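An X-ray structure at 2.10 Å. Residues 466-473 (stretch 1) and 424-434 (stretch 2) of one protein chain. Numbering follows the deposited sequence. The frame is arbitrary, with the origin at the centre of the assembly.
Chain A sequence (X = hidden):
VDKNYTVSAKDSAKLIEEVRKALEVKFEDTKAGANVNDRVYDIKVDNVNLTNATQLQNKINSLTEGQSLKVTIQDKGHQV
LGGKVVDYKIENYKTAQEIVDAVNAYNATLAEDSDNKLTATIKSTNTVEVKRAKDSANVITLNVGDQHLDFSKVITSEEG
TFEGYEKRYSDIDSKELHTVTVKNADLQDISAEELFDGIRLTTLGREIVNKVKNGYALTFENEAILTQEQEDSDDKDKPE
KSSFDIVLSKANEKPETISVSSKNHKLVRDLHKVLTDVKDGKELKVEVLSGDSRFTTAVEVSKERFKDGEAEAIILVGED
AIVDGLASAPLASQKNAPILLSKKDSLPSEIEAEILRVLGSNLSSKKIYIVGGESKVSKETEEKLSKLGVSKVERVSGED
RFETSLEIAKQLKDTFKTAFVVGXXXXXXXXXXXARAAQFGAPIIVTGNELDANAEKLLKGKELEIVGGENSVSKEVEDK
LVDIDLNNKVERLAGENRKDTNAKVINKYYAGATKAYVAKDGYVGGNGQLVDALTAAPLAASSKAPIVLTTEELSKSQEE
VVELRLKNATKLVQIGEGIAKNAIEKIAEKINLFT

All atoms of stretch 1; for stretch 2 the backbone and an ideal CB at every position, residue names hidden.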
# COMPACT_ATOMS: atom_id res chain seq x y z
N ILE A 466 4.88 -31.31 -29.89
CA ILE A 466 6.27 -31.03 -29.54
C ILE A 466 6.44 -29.55 -29.22
O ILE A 466 5.84 -28.72 -29.92
CB ILE A 466 7.18 -31.43 -30.71
CG1 ILE A 466 6.81 -32.84 -31.21
CG2 ILE A 466 8.62 -31.39 -30.22
CD1 ILE A 466 7.78 -33.41 -32.26
N VAL A 467 7.25 -29.23 -28.20
CA VAL A 467 7.49 -27.84 -27.77
C VAL A 467 9.01 -27.66 -27.76
O VAL A 467 9.71 -28.23 -26.93
CB VAL A 467 6.83 -27.50 -26.39
CG1 VAL A 467 7.12 -26.03 -26.01
CG2 VAL A 467 5.32 -27.69 -26.45
N GLY A 468 9.53 -26.85 -28.69
CA GLY A 468 10.98 -26.66 -28.80
C GLY A 468 11.34 -26.81 -30.29
O GLY A 468 10.61 -27.44 -31.06
N GLY A 469 12.44 -26.20 -30.69
CA GLY A 469 12.91 -26.29 -32.07
C GLY A 469 13.64 -27.61 -32.31
O GLY A 469 13.78 -28.44 -31.41
N GLU A 470 14.12 -27.82 -33.55
CA GLU A 470 14.76 -29.10 -33.89
C GLU A 470 16.06 -29.36 -33.11
O GLU A 470 16.47 -30.52 -33.01
CB GLU A 470 15.06 -29.17 -35.38
CG GLU A 470 13.81 -29.41 -36.22
CD GLU A 470 14.10 -29.31 -37.71
OE1 GLU A 470 13.63 -28.34 -38.33
OE2 GLU A 470 14.79 -30.21 -38.25
N ASN A 471 16.69 -28.32 -32.57
CA ASN A 471 17.90 -28.51 -31.78
C ASN A 471 17.60 -28.99 -30.32
O ASN A 471 18.52 -29.26 -29.54
CB ASN A 471 18.72 -27.21 -31.82
CG ASN A 471 19.49 -27.07 -33.13
OD1 ASN A 471 20.39 -26.23 -33.25
ND2 ASN A 471 19.21 -27.86 -34.16
N SER A 472 16.30 -29.13 -29.96
CA SER A 472 15.90 -29.58 -28.61
C SER A 472 15.24 -30.89 -28.77
O SER A 472 15.48 -31.82 -28.01
CB SER A 472 14.93 -28.58 -27.95
OG SER A 472 15.65 -27.41 -27.60
N VAL A 473 14.35 -30.96 -29.74
CA VAL A 473 13.70 -32.19 -30.07
C VAL A 473 14.06 -32.41 -31.51
O VAL A 473 13.52 -31.76 -32.43
CB VAL A 473 12.17 -32.11 -29.84
CG1 VAL A 473 11.48 -33.36 -30.37
CG2 VAL A 473 11.89 -31.95 -28.36
N UNK A 424 15.62 -32.32 -23.34
CA UNK A 424 16.25 -32.29 -22.05
C UNK A 424 16.96 -30.97 -21.83
O UNK A 424 17.29 -30.63 -20.71
CB UNK A 424 17.23 -33.46 -21.91
N UNK A 425 17.19 -30.24 -22.89
CA UNK A 425 17.80 -28.90 -22.72
C UNK A 425 16.76 -27.79 -23.01
O UNK A 425 17.13 -26.63 -23.16
CB UNK A 425 19.01 -28.74 -23.65
N UNK A 426 15.45 -28.13 -23.09
CA UNK A 426 14.50 -27.09 -23.47
C UNK A 426 13.62 -26.58 -22.37
O UNK A 426 12.43 -26.32 -22.63
CB UNK A 426 13.60 -27.61 -24.60
N UNK A 427 14.16 -26.38 -21.16
CA UNK A 427 13.23 -25.97 -20.07
C UNK A 427 12.57 -24.56 -20.23
O UNK A 427 11.45 -24.39 -19.85
CB UNK A 427 14.00 -25.99 -18.75
N UNK A 428 13.26 -23.60 -20.78
CA UNK A 428 12.71 -22.30 -20.97
C UNK A 428 11.56 -22.34 -22.02
O UNK A 428 10.73 -21.46 -21.91
CB UNK A 428 13.82 -21.33 -21.39
N UNK A 429 11.55 -23.32 -23.04
CA UNK A 429 10.45 -23.46 -24.03
C UNK A 429 9.36 -24.29 -23.43
O UNK A 429 8.17 -24.08 -23.73
CB UNK A 429 10.93 -24.09 -25.34
N UNK A 430 9.77 -25.27 -22.65
CA UNK A 430 8.88 -26.24 -22.04
C UNK A 430 7.96 -25.65 -21.02
O UNK A 430 6.77 -25.93 -21.10
CB UNK A 430 9.69 -27.36 -21.39
N UNK A 431 8.48 -24.84 -20.06
CA UNK A 431 7.73 -24.17 -19.01
C UNK A 431 6.47 -23.48 -19.51
O UNK A 431 5.55 -23.31 -18.77
CB UNK A 431 8.63 -23.14 -18.31
N UNK A 432 6.48 -23.07 -20.73
CA UNK A 432 5.36 -22.42 -21.37
C UNK A 432 4.10 -23.34 -21.54
O UNK A 432 2.94 -22.85 -21.62
CB UNK A 432 5.82 -21.91 -22.74
N UNK A 433 4.31 -24.66 -21.56
CA UNK A 433 3.22 -25.63 -21.74
C UNK A 433 2.86 -26.31 -20.43
O UNK A 433 1.92 -27.08 -20.43
CB UNK A 433 3.61 -26.68 -22.78
N UNK A 434 3.57 -26.05 -19.28
CA UNK A 434 3.18 -26.68 -18.01
C UNK A 434 1.72 -26.41 -17.60
O UNK A 434 1.08 -27.37 -17.24
CB UNK A 434 4.11 -26.19 -16.90

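At 424 the CA-to-CB bond points sideways and an ideal CB finds no atom of stretch 1 within 5.5 Å, so many residues would suit. The deposited residue is Gly424, whose backbone still takes part: its N and Ser472 O share a water, which lies 3.1 Å from Gly424 N and 2.9 Å from Ser472 O.

At 425 the bond again points sideways, and the ideal CB lies 5.4 Å from Ser472 OG. A short side chain would stop short of that hydroxyl; a polar one of moderate length, Asn, Asp, Gln or Glu, could turn back to it. Asn425 does so with chi1 in p, bringing OD1 to 3.0 Å from Ser472 OG in a hydrogen bond, though the hydroxyl proton has another acceptor within reach.

Position 426 points toward stretch 1, with phi/psi of -107/41. An ideal CB would lie 3.6 Å from Ser472 OG and has room, so Ala or Ser would be plausible, as would an N-cap residue such as Asp or Asn, since a helix follows. The chain has Gly426, a choice the space does not force. Its O accepts a hydrogen bond from the backbone N of position 430 at 2.9 Å, in the helix's first turn.

Positions 427 and 428 begin the helix out of reach of stretch 1, which therefore sets no preference; they are Glu427 and Ala428.

Position 429 points toward stretch 1, its ideal CB 4.3 Å from both Gly468 CA and Val467 CG1. Beyond lies a glycine-lined bend with the backbone N of Gly469 nearby, so a short acceptor, Asp, Asn or Ser, fits well. Asp429, chi1 in m, sets OD2 3.5 Å from Gly468 CA. Rather than bonding Gly469 N directly, OD2 accepts a hydrogen bond from a water whose O is 2.8 Å away, and that water accepts from Gly469 N at 2.6 Å.

At 430 the bond points sideways, and the ideal CB is 5.5 Å from Val467 CG1; stretch 1 sets no tight limit on size, and an apolar residue, small or larger, would suit the neighbouring valine. Ala430 presents its CA 4.3 Å from Val467 CG1.

Position 431 points away and is unconstrained here: Met431. Position 432 points toward stretch 1, but its ideal CB is 5.4 Å from Val467 CG1, leaving the choice wide; Ser432 OG bonds elsewhere in the structure.

Position 433 points toward Val467, its ideal CB 4.2 Å from CG2, which calls for Val, Ile or Leu. Ile433 packs CG1 4.0 Å from Val467 CG2, an apolar contact. Position 434, out of reach, is Ser434.

Stretch 2 424-434: GNGEADAMSIS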
# COMPACT_ATOMS: atom_id res chain seq x y z
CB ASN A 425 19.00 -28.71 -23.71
CG ASN A 425 18.57 -28.72 -25.19
OD1 ASN A 425 17.36 -28.79 -25.51
ND2 ASN A 425 19.51 -28.63 -26.18
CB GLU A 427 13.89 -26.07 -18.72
CG GLU A 427 15.03 -25.10 -18.51
CD GLU A 427 16.32 -25.82 -18.17
OE1 GLU A 427 16.25 -26.97 -17.68
OE2 GLU A 427 17.41 -25.23 -18.42
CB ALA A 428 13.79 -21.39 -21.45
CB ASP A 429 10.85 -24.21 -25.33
CG ASP A 429 11.68 -23.39 -26.25
OD1 ASP A 429 11.68 -22.11 -26.12
OD2 ASP A 429 12.33 -23.97 -27.11
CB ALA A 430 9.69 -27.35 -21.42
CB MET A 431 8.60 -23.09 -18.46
CG MET A 431 8.06 -22.54 -17.27
SD MET A 431 8.25 -23.77 -15.93
CE MET A 431 10.02 -24.01 -16.02
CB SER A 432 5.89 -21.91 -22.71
OG SER A 432 6.48 -20.62 -22.60
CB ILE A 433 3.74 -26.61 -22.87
CG1 ILE A 433 2.56 -27.30 -23.58
CG2 ILE A 433 4.67 -27.68 -22.25
CD1 ILE A 433 1.45 -26.35 -24.09
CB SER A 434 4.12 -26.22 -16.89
OG SER A 434 5.38 -26.85 -17.11
O HOH W 1 16.94 -33.28 -26.02
O HOH W 2 13.67 -24.23 -29.52
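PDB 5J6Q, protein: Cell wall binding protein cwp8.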